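GH3 beta-N-acetylglucosaminidase (Paenibacillaceae, PDB 6K5J) hydrolyses terminal beta-linked N-acetylglucosamine residues from the non-reducing ends of sugar chains, as a family 3 glycoside hydrolase. Local coordinates at residues 454-459 and 483-488. Sequence-based numbering, arbitrary orientation.
Sequences VSYNAI and SARNPF
Over one face of the Tyr456 ring sits Arg485, whose CB lies 4.2 Å from the ring centroid and almost on the ring normal, a CH-pi contact. The arginine chain, extended from CG to NE, then passes the phenol end, with CD 3.6 Å from Tyr456 CZ. Tyr456 OH reaches the edge of the guanidinium in its plane and accepts a hydrogen bond from Arg485 NH1 (2.9 Å), although the placing of this hydroxyl is less sure; ring and guanidinium are turned 66° apart. Asp404 forms a salt bridge with NH1 and the carbonyl of Val403 takes NH2, so the buried charge is held by more than the tyrosine. Asn457 flanks the same arginine chain: its amide carbon packs against CB and CG, and OD1 accepts the backbone N of Asn486 at 2.9 Å, almost in line with the side-chain C=O. A chi1 of -76° sets Asn457 CG anti to the carbonyl carbon, beside the backbone N. An alanine in place of Asn457 would probably leave Asn486 N without this acceptor and open a gap beside the aliphatic part of Arg485. A water ties the backbones together, accepting from Asn457 N and Arg485 N and donating to Asn486 O. At the strand ends Ala484 N bonds to Ser455 O (2.8 Å), and Val454 CG1 presses tightly on Ala484 CB at 3.5 Å. Ser455 OG, close over Ser483 CA, is bonded to Asp489, which also takes Ile459 N. The contact holds together the C-terminal ends of adjacent parallel strands 450-455 and 478-483 and the loops leaving them. With helix 462-472, which packs on Ser455, these strands form a beta-alpha-beta crossover, flanked in the mixed sheet by strand 390-396 beside Val454 and strand 499-501 beside Ser483.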
loop_
_atom_site.group_PDB
_atom_site.type_symbol
_atom_site.label_atom_id
_atom_site.label_comp_id
_atom_site.label_asym_id
_atom_site.label_seq_id
_atom_site.Cartn_x
_atom_site.Cartn_y
_atom_site.Cartn_z
ATOM N N VAL A 454 -22.219 -5.332 0.723
ATOM C CA VAL A 454 -20.842 -4.913 0.939
ATOM C C VAL A 454 -20.475 -4.020 -0.242
ATOM O O VAL A 454 -20.443 -4.474 -1.389
ATOM C CB VAL A 454 -19.902 -6.115 1.066
ATOM C CG1 VAL A 454 -18.472 -5.643 1.232
ATOM C CG2 VAL A 454 -20.297 -6.975 2.261
ATOM N N SER A 455 -20.252 -2.732 0.022
ATOM C CA SER A 455 -19.859 -1.830 -1.049
ATOM C C SER A 455 -18.336 -1.794 -1.176
ATOM O O SER A 455 -17.594 -2.134 -0.253
ATOM C CB SER A 455 -20.423 -0.418 -0.829
ATOM O OG SER A 455 -19.802 0.261 0.253
ATOM N N TYR A 456 -17.875 -1.402 -2.359
ATOM C CA TYR A 456 -16.445 -1.389 -2.656
ATOM C C TYR A 456 -16.202 -0.195 -3.576
ATOM O O TYR A 456 -16.418 -0.284 -4.788
ATOM C CB TYR A 456 -16.010 -2.710 -3.283
ATOM C CG TYR A 456 -14.516 -2.876 -3.488
ATOM C CD1 TYR A 456 -13.845 -2.162 -4.471
ATOM C CD2 TYR A 456 -13.782 -3.768 -2.712
ATOM C CE1 TYR A 456 -12.476 -2.316 -4.664
ATOM C CE2 TYR A 456 -12.415 -3.935 -2.910
ATOM C CZ TYR A 456 -11.774 -3.211 -3.883
ATOM O OH TYR A 456 -10.422 -3.377 -4.078
ATOM N N ASN A 457 -15.795 0.925 -2.982
ATOM C CA ASN A 457 -15.622 2.191 -3.695
ATOM C C ASN A 457 -16.832 2.506 -4.578
ATOM O O ASN A 457 -16.703 2.905 -5.736
ATOM C CB ASN A 457 -14.323 2.185 -4.507
ATOM C CG ASN A 457 -13.098 2.388 -3.629
ATOM O OD1 ASN A 457 -13.218 2.582 -2.416
ATOM N ND2 ASN A 457 -11.920 2.336 -4.231
ATOM N N ALA A 458 -18.026 2.341 -3.997
ATOM C CA ALA A 458 -19.260 2.765 -4.659
ATOM C C ALA A 458 -19.222 4.240 -5.047
ATOM O O ALA A 458 -19.886 4.650 -6.012
ATOM C CB ALA A 458 -20.457 2.494 -3.741
ATOM N N ILE A 459 -18.468 5.056 -4.305
ATOM C CA ILE A 459 -18.302 6.465 -4.646
ATOM C C ILE A 459 -17.652 6.656 -6.018
ATOM O O ILE A 459 -17.845 7.696 -6.654
ATOM C CB ILE A 459 -17.492 7.179 -3.541
ATOM C CG1 ILE A 459 -17.395 8.678 -3.841
ATOM C CG2 ILE A 459 -16.087 6.560 -3.415
ATOM C CD1 ILE A 459 -17.498 9.564 -2.658
ATOM N N SER A 483 -19.148 -0.759 3.903
ATOM C CA SER A 483 -18.123 -0.471 2.913
ATOM C C SER A 483 -16.870 -1.267 3.242
ATOM O O SER A 483 -16.415 -1.281 4.394
ATOM C CB SER A 483 -17.815 1.030 2.857
ATOM O OG SER A 483 -17.579 1.565 4.151
ATOM N N ALA A 484 -16.324 -1.939 2.230
ATOM C CA ALA A 484 -15.120 -2.750 2.372
ATOM C C ALA A 484 -13.936 -2.158 1.620
ATOM O O ALA A 484 -12.912 -2.835 1.446
ATOM C CB ALA A 484 -15.381 -4.183 1.899
ATOM N N ARG A 485 -14.058 -0.924 1.140
ATOM C CA ARG A 485 -12.862 -0.164 0.818
ATOM C C ARG A 485 -13.036 1.259 1.350
ATOM O O ARG A 485 -13.139 1.427 2.569
ATOM C CB ARG A 485 -12.540 -0.222 -0.681
ATOM C CG ARG A 485 -11.095 0.227 -0.929
ATOM C CD ARG A 485 -10.452 -0.348 -2.187
ATOM N NE ARG A 485 -9.095 0.190 -2.302
ATOM C CZ ARG A 485 -8.039 -0.474 -2.772
ATOM N NH1 ARG A 485 -8.158 -1.724 -3.206
ATOM N NH2 ARG A 485 -6.853 0.123 -2.810
ATOM N N ASN A 486 -13.061 2.287 0.499
ATOM C CA ASN A 486 -13.115 3.645 1.041
ATOM C C ASN A 486 -14.421 3.850 1.806
ATOM O O ASN A 486 -15.492 3.469 1.319
ATOM C CB ASN A 486 -12.995 4.706 -0.059
ATOM C CG ASN A 486 -11.590 4.792 -0.645
ATOM O OD1 ASN A 486 -10.680 4.080 -0.223
ATOM N ND2 ASN A 486 -11.416 5.660 -1.632
ATOM N N PRO A 487 -14.376 4.468 2.995
ATOM C CA PRO A 487 -15.612 4.704 3.750
ATOM C C PRO A 487 -16.444 5.838 3.189
ATOM O O PRO A 487 -17.584 6.023 3.633
ATOM C CB PRO A 487 -15.099 5.045 5.155
ATOM C CG PRO A 487 -13.785 5.756 4.885
ATOM C CD PRO A 487 -13.189 4.993 3.695
ATOM N N PHE A 488 -15.923 6.575 2.209
ATOM C CA PHE A 488 -16.601 7.738 1.652
ATOM C C PHE A 488 -17.754 7.364 0.728
ATOM O O PHE A 488 -18.449 8.260 0.230
ATOM C CB PHE A 488 -15.559 8.613 0.943
ATOM C CG PHE A 488 -14.273 8.746 1.735
ATOM C CD1 PHE A 488 -14.291 9.294 3.012
ATOM C CD2 PHE A 488 -13.069 8.280 1.229
ATOM C CE1 PHE A 488 -13.113 9.404 3.768
ATOM C CE2 PHE A 488 -11.887 8.384 1.975
ATOM C CZ PHE A 488 -11.911 8.937 3.241
HETATM O O HOH W 1 -15.921 1.085 -0.094
#